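Local coordinates for putative uncharacterized protein PH0300 (Pyrococcus horikoshii, PDB 3VRH), which catalyses the ATP-dependent 2-thiolation of 5-methyluridine in the T loop of tRNAs, which stabilises these tRNAs against heat, at residues A[8-13]-A[18-23]; A[28-33]-A[64-69]. All coordinates share one frame; numbering follows the deposited sequence.

Contact 1. Residues A[8-13]-A[18-23]; sequences REAYIK and KMYLCE. With ZN (zinc ion), chain B.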
loop_
_atom_site.group_PDB
_atom_site.type_symbol
_atom_site.label_atom_id
_atom_site.label_comp_id
_atom_site.label_asym_id
_atom_site.label_seq_id
_atom_site.Cartn_x
_atom_site.Cartn_y
_atom_site.Cartn_z
ATOM N N ARG A 8 17.985 30.577 -21.491
ATOM C CA ARG A 8 18.679 29.321 -21.789
ATOM C C ARG A 8 17.711 28.176 -22.094
ATOM O O ARG A 8 16.543 28.203 -21.687
ATOM C CB ARG A 8 19.621 28.923 -20.645
ATOM C CG ARG A 8 20.826 29.849 -20.478
ATOM C CD ARG A 8 21.739 29.407 -19.346
ATOM N NE ARG A 8 22.790 30.394 -19.071
ATOM C CZ ARG A 8 22.682 31.381 -18.184
ATOM N NH1 ARG A 8 21.561 31.525 -17.477
ATOM N NH2 ARG A 8 23.693 32.232 -17.999
ATOM N N GLU A 9 18.206 27.178 -22.823
ATOM C CA GLU A 9 17.398 26.012 -23.169
ATOM C C GLU A 9 17.010 25.213 -21.917
ATOM O O GLU A 9 17.806 25.055 -20.985
ATOM C CB GLU A 9 18.138 25.120 -24.167
ATOM C CG GLU A 9 17.226 24.102 -24.861
ATOM C CD GLU A 9 17.906 23.376 -26.020
ATOM O OE1 GLU A 9 19.157 23.326 -26.045
ATOM O OE2 GLU A 9 17.186 22.863 -26.909
ATOM N N ALA A 10 15.778 24.723 -21.898
ATOM C CA ALA A 10 15.284 23.957 -20.761
ATOM C C ALA A 10 16.115 22.696 -20.586
ATOM O O ALA A 10 16.445 22.025 -21.556
ATOM C CB ALA A 10 13.821 23.611 -20.961
ATOM N N TYR A 11 16.473 22.377 -19.353
ATOM C CA TYR A 11 17.227 21.160 -19.094
ATOM C C TYR A 11 16.297 20.082 -18.576
ATOM O O TYR A 11 16.513 18.893 -18.801
ATOM C CB TYR A 11 18.315 21.435 -18.068
ATOM C CG TYR A 11 19.038 20.215 -17.533
ATOM C CD1 TYR A 11 19.833 19.438 -18.364
ATOM C CD2 TYR A 11 18.962 19.870 -16.182
ATOM C CE1 TYR A 11 20.514 18.342 -17.878
ATOM C CE2 TYR A 11 19.651 18.778 -15.682
ATOM C CZ TYR A 11 20.427 18.014 -16.538
ATOM O OH TYR A 11 21.128 16.909 -16.075
ATOM N N ILE A 12 15.257 20.503 -17.874
ATOM C CA ILE A 12 14.327 19.561 -17.288
ATOM C C ILE A 12 12.986 20.245 -17.007
ATOM O O ILE A 12 12.941 21.465 -16.817
ATOM C CB ILE A 12 14.927 18.975 -15.998
ATOM C CG1 ILE A 12 14.034 17.868 -15.422
ATOM C CG2 ILE A 12 15.198 20.081 -14.988
ATOM C CD1 ILE A 12 14.646 17.163 -14.228
ATOM N N LYS A 13 11.899 19.473 -17.019
ATOM C CA LYS A 13 10.591 19.973 -16.588
ATOM C C LYS A 13 10.300 19.569 -15.146
ATOM O O LYS A 13 10.346 18.400 -14.802
ATOM C CB LYS A 13 9.472 19.489 -17.510
ATOM C CG LYS A 13 8.083 19.988 -17.094
ATOM C CD LYS A 13 7.032 19.665 -18.158
ATOM C CE LYS A 13 5.686 20.321 -17.853
ATOM N NZ LYS A 13 4.882 19.580 -16.828
ATOM N N LYS A 18 4.959 23.711 -11.626
ATOM C CA LYS A 18 5.235 23.573 -13.056
ATOM C C LYS A 18 6.193 24.650 -13.560
ATOM O O LYS A 18 5.907 25.848 -13.462
ATOM C CB LYS A 18 3.938 23.621 -13.869
ATOM C CG LYS A 18 3.130 22.337 -13.840
ATOM C CD LYS A 18 1.965 22.382 -14.832
ATOM C CE LYS A 18 2.456 22.619 -16.258
ATOM N NZ LYS A 18 1.335 22.610 -17.245
ATOM N N MET A 19 7.323 24.210 -14.104
ATOM C CA MET A 19 8.308 25.101 -14.706
ATOM C C MET A 19 9.371 24.317 -15.467
ATOM O O MET A 19 9.802 23.245 -15.037
ATOM C CB MET A 19 8.990 25.946 -13.637
ATOM C CG MET A 19 9.599 25.135 -12.516
ATOM S SD MET A 19 10.054 26.205 -11.149
ATOM C CE MET A 19 10.165 25.017 -9.805
ATOM N N TYR A 20 9.791 24.859 -16.604
ATOM C CA TYR A 20 10.973 24.354 -17.282
ATOM C C TYR A 20 12.155 25.101 -16.706
ATOM O O TYR A 20 12.051 26.305 -16.422
ATOM C CB TYR A 20 10.872 24.584 -18.785
ATOM C CG TYR A 20 9.810 23.723 -19.419
ATOM C CD1 TYR A 20 10.118 22.468 -19.914
ATOM C CD2 TYR A 20 8.493 24.155 -19.498
ATOM C CE1 TYR A 20 9.152 21.667 -20.482
ATOM C CE2 TYR A 20 7.517 23.358 -20.067
ATOM C CZ TYR A 20 7.854 22.114 -20.557
ATOM O OH TYR A 20 6.890 21.311 -21.129
ATOM N N LEU A 21 13.269 24.390 -16.521
ATOM C CA LEU A 21 14.477 24.981 -15.948
ATOM C C LEU A 21 15.724 24.578 -16.724
ATOM O O LEU A 21 15.870 23.422 -17.118
ATOM C CB LEU A 21 14.644 24.538 -14.484
ATOM C CG LEU A 21 13.601 24.944 -13.449
ATOM C CD1 LEU A 21 13.987 24.355 -12.097
ATOM C CD2 LEU A 21 13.447 26.477 -13.378
ATOM N N CYS A 22 16.632 25.531 -16.915
ATOM C CA CYS A 22 17.934 25.240 -17.480
ATOM C C CYS A 22 18.775 24.524 -16.421
ATOM O O CYS A 22 18.357 24.404 -15.259
ATOM C CB CYS A 22 18.633 26.535 -17.900
ATOM S SG CYS A 22 19.272 27.515 -16.524
ATOM N N GLU A 23 19.953 24.062 -16.826
ATOM C CA GLU A 23 20.855 23.349 -15.932
ATOM C C GLU A 23 21.132 24.097 -14.638
ATOM O O GLU A 23 21.005 23.535 -13.559
ATOM C CB GLU A 23 22.179 23.071 -16.634
ATOM C CG GLU A 23 22.176 21.869 -17.551
ATOM C CD GLU A 23 23.590 21.385 -17.838
ATOM O OE1 GLU A 23 23.811 20.781 -18.914
ATOM O OE2 GLU A 23 24.476 21.618 -16.977
HETATM ZN ZN ZN B . 17.648 29.446 -16.429
HETATM O O HOH W 1 20.203 23.944 -20.148
#
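The N-terminal zinc-binding module, a LIM-like domain, is built here round a short antiparallel beta hairpin formed by segments 8-13 and 18-23, with strand pairing at Ile12-Leu21 and Lys13-Tyr20. A classic beta bulge interrupts the pairing: Leu21 O accepts from both Tyr11 N and Ile12 N, the latter at 3.1 Å. Leu21 N returns a bond to Ile12 O. One residue further, Cys22 binds the zinc ion through SG at 2.5 Å, with Cys3, Cys6 and His25 completing the site; as N-cap of helix 23-40 its side chain also caps a backbone N of that helix.

With CG anti to the backbone N (chi1 171°), Tyr11 sets its ring beside Glu23, which lays its aliphatic CG over one face, 3.7 Å from the centroid, a CH-pi contact that suits a long side chain whose carboxylate can stay at the surface. The Tyr11 hydroxyl is bonded to Ala206 O of helix 201-211. On the face of the hairpin that carries Lys13 and Tyr20, Lys13 CG lies over one face of the Tyr20 ring and CD passes 3.4 Å from Tyr20 OH, while Ala10 CB packs on Tyr20 CB at 3.8 Å.

Contact 2. Residues A[28-33]-A[64-69]; sequences EYFERK and AYVLKK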
loop_
_atom_site.group_PDB
_atom_site.type_symbol
_atom_site.label_atom_id
_atom_site.label_comp_id
_atom_site.label_asym_id
_atom_site.label_seq_id
_atom_site.Cartn_x
_atom_site.Cartn_y
_atom_site.Cartn_z
ATOM N N GLU A 28 20.091 25.081 -8.744
ATOM C CA GLU A 28 19.633 26.010 -7.718
ATOM C C GLU A 28 18.320 25.565 -7.080
ATOM O O GLU A 28 18.193 25.540 -5.851
ATOM C CB GLU A 28 19.496 27.414 -8.318
ATOM C CG GLU A 28 18.916 28.438 -7.360
ATOM C CD GLU A 28 19.010 29.879 -7.881
ATOM O OE1 GLU A 28 19.273 30.085 -9.089
ATOM O OE2 GLU A 28 18.820 30.810 -7.066
ATOM N N TYR A 29 17.344 25.201 -7.909
ATOM C CA TYR A 29 16.087 24.664 -7.388
ATOM C C TYR A 29 16.342 23.447 -6.489
ATOM O O TYR A 29 15.771 23.324 -5.394
ATOM C CB TYR A 29 15.138 24.320 -8.544
ATOM C CG TYR A 29 14.124 23.234 -8.253
ATOM C CD1 TYR A 29 14.437 21.897 -8.479
ATOM C CD2 TYR A 29 12.851 23.542 -7.774
ATOM C CE1 TYR A 29 13.528 20.893 -8.218
ATOM C CE2 TYR A 29 11.917 22.541 -7.512
ATOM C CZ TYR A 29 12.265 21.214 -7.741
ATOM O OH TYR A 29 11.381 20.187 -7.491
ATOM N N PHE A 30 17.228 22.563 -6.927
ATOM C CA PHE A 30 17.443 21.312 -6.197
ATOM C C PHE A 30 18.091 21.604 -4.848
ATOM O O PHE A 30 17.681 21.072 -3.807
ATOM C CB PHE A 30 18.316 20.373 -7.027
ATOM C CG PHE A 30 18.457 18.982 -6.460
ATOM C CD1 PHE A 30 19.463 18.685 -5.560
ATOM C CD2 PHE A 30 17.623 17.945 -6.892
ATOM C CE1 PHE A 30 19.617 17.401 -5.062
ATOM C CE2 PHE A 30 17.778 16.659 -6.386
ATOM C CZ PHE A 30 18.783 16.397 -5.471
ATOM N N GLU A 31 19.095 22.464 -4.879
ATOM C CA GLU A 31 19.820 22.839 -3.676
ATOM C C GLU A 31 18.918 23.579 -2.684
ATOM O O GLU A 31 18.976 23.344 -1.470
ATOM C CB GLU A 31 21.048 23.685 -4.060
ATOM C CG GLU A 31 22.143 22.896 -4.795
ATOM C CD GLU A 31 22.930 23.748 -5.802
ATOM O OE1 GLU A 31 23.569 23.174 -6.712
ATOM O OE2 GLU A 31 22.895 24.989 -5.695
ATOM N N ARG A 32 18.071 24.464 -3.204
ATOM C CA ARG A 32 17.095 25.150 -2.354
ATOM C C ARG A 32 16.104 24.183 -1.717
ATOM O O ARG A 32 15.834 24.267 -0.520
ATOM C CB ARG A 32 16.320 26.188 -3.157
ATOM C CG ARG A 32 17.133 27.391 -3.541
ATOM C CD ARG A 32 16.363 28.276 -4.514
ATOM N NE ARG A 32 17.095 29.499 -4.825
ATOM C CZ ARG A 32 17.073 30.590 -4.068
ATOM N NH1 ARG A 32 16.348 30.614 -2.953
ATOM N NH2 ARG A 32 17.773 31.659 -4.427
ATOM N N LYS A 33 15.554 23.274 -2.517
ATOM C CA LYS A 33 14.618 22.281 -1.985
ATOM C C LYS A 33 15.248 21.473 -0.844
ATOM O O LYS A 33 14.633 21.258 0.198
ATOM C CB LYS A 33 14.145 21.343 -3.087
ATOM C CG LYS A 33 13.004 20.422 -2.662
ATOM C CD LYS A 33 12.174 19.998 -3.876
ATOM C CE LYS A 33 10.677 20.294 -3.686
ATOM N NZ LYS A 33 9.835 19.969 -4.907
ATOM N N ALA A 64 26.133 14.038 -0.326
ATOM C CA ALA A 64 27.381 14.633 0.160
ATOM C C ALA A 64 27.738 15.865 -0.647
ATOM O O ALA A 64 28.243 16.844 -0.103
ATOM C CB ALA A 64 28.510 13.627 0.112
ATOM N N TYR A 65 27.462 15.812 -1.941
ATOM C CA TYR A 65 27.746 16.923 -2.818
ATOM C C TYR A 65 26.981 18.177 -2.390
ATOM O O TYR A 65 27.564 19.254 -2.286
ATOM C CB TYR A 65 27.430 16.582 -4.284
ATOM C CG TYR A 65 27.886 17.659 -5.264
ATOM C CD1 TYR A 65 27.160 18.839 -5.424
ATOM C CD2 TYR A 65 29.038 17.495 -6.027
ATOM C CE1 TYR A 65 27.552 19.817 -6.299
ATOM C CE2 TYR A 65 29.462 18.491 -6.916
ATOM C CZ TYR A 65 28.705 19.648 -7.047
ATOM O OH TYR A 65 29.093 20.638 -7.918
ATOM N N VAL A 66 25.681 18.035 -2.160
ATOM C CA VAL A 66 24.843 19.184 -1.849
ATOM C C VAL A 66 25.048 19.709 -0.429
ATOM O O VAL A 66 25.094 20.921 -0.227
ATOM C CB VAL A 66 23.331 18.913 -2.109
ATOM C CG1 VAL A 66 22.484 20.112 -1.706
ATOM C CG2 VAL A 66 23.092 18.612 -3.579
ATOM N N LEU A 67 25.153 18.813 0.548
ATOM C CA LEU A 67 25.440 19.250 1.913
ATOM C C LEU A 67 26.716 20.094 1.932
ATOM O O LEU A 67 26.788 21.096 2.636
ATOM C CB LEU A 67 25.596 18.063 2.852
ATOM C CG LEU A 67 24.311 17.284 3.150
ATOM C CD1 LEU A 67 24.593 16.197 4.147
ATOM C CD2 LEU A 67 23.221 18.192 3.655
ATOM N N LYS A 68 27.696 19.695 1.120
ATOM C CA LYS A 68 28.971 20.410 1.007
ATOM C C LYS A 68 28.762 21.780 0.381
ATOM O O LYS A 68 29.228 22.792 0.908
ATOM C CB LYS A 68 29.961 19.608 0.148
ATOM C CG LYS A 68 31.378 20.168 0.121
ATOM C CD LYS A 68 32.103 19.880 1.426
ATOM C CE LYS A 68 33.516 20.456 1.386
ATOM N NZ LYS A 68 34.134 20.410 2.728
ATOM N N LYS A 69 28.070 21.805 -0.754
ATOM C CA LYS A 69 27.798 23.057 -1.455
ATOM C C LYS A 69 26.974 24.019 -0.582
ATOM O O LYS A 69 27.171 25.235 -0.614
ATOM C CB LYS A 69 27.106 22.783 -2.781
ATOM C CG LYS A 69 26.916 24.019 -3.642
ATOM C CD LYS A 69 26.498 23.645 -5.055
ATOM C CE LYS A 69 26.314 24.890 -5.917
ATOM N NZ LYS A 69 25.825 24.616 -7.295
#
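Two helices cross almost at right angles where helix 23-40, whose first turn carries the zinc ligand His25, meets helix 58-69, and Glu31 of the first reaches Lys69 of the second. The axes of the segments 28-33 and 64-69 approach to 10.4 Å, with an angle of 83° between their directions, and at such a crossing few side chains can meet. Val66 fills the middle: its CG2 lies near the plane of the Phe30 ring, at the edge, 4.0 Å from CE1, and its CG1 lies against the Glu31 CG methylene. A branched, compact valine suits this close point, while the flat phenylalanine also stacks on Tyr207. Helix 58-69 belongs to the PP-loop ATPase domain of the HUP class, where it packs on strand 73-80 of the central sheet, so the contact joins helix 23-40 to a helix of that domain. At the exposed side, the extended Lys69 chain brings NZ to Glu31 OE1 at 2.7 Å in a salt bridge, met on the syn side but 32° out of the carboxylate plane. The same oxygen is hydrogen-bonded to Tyr207 OH, and the two partners probably restrain the carboxylate. Were Glu31 replaced by alanine, Lys69 NZ would probably lose its countercharge here and Tyr207 OH this partner. The Glu31 chain bends at chi2 (149°) on its way to the lysine, which it crosses at about a right angle.

Helix 23-40 ties the two contacts together: it follows strand 19-21 of contact 1 in the chain and carries segment 28-33 of contact 2, so the chain passes from one to the other in series. Their centres are about 17 Å apart, yet side chains meet between them, since Met19 CE packs on Tyr29 CD2 at 3.7 Å and Leu21 CD1 lies 3.7 Å from Tyr29 CB. Contact 1 includes one zinc ligand, whereas contact 2 lies nearer the nucleotide site: the Phe30 side chain is about 9 Å from the ATP-binding residue Gly154 and about 12 Å from the bound bicine. Helix 201-211 flanks both, touching Tyr11 and Ile12 in one and Phe30, Val66 and Lys69 in the other.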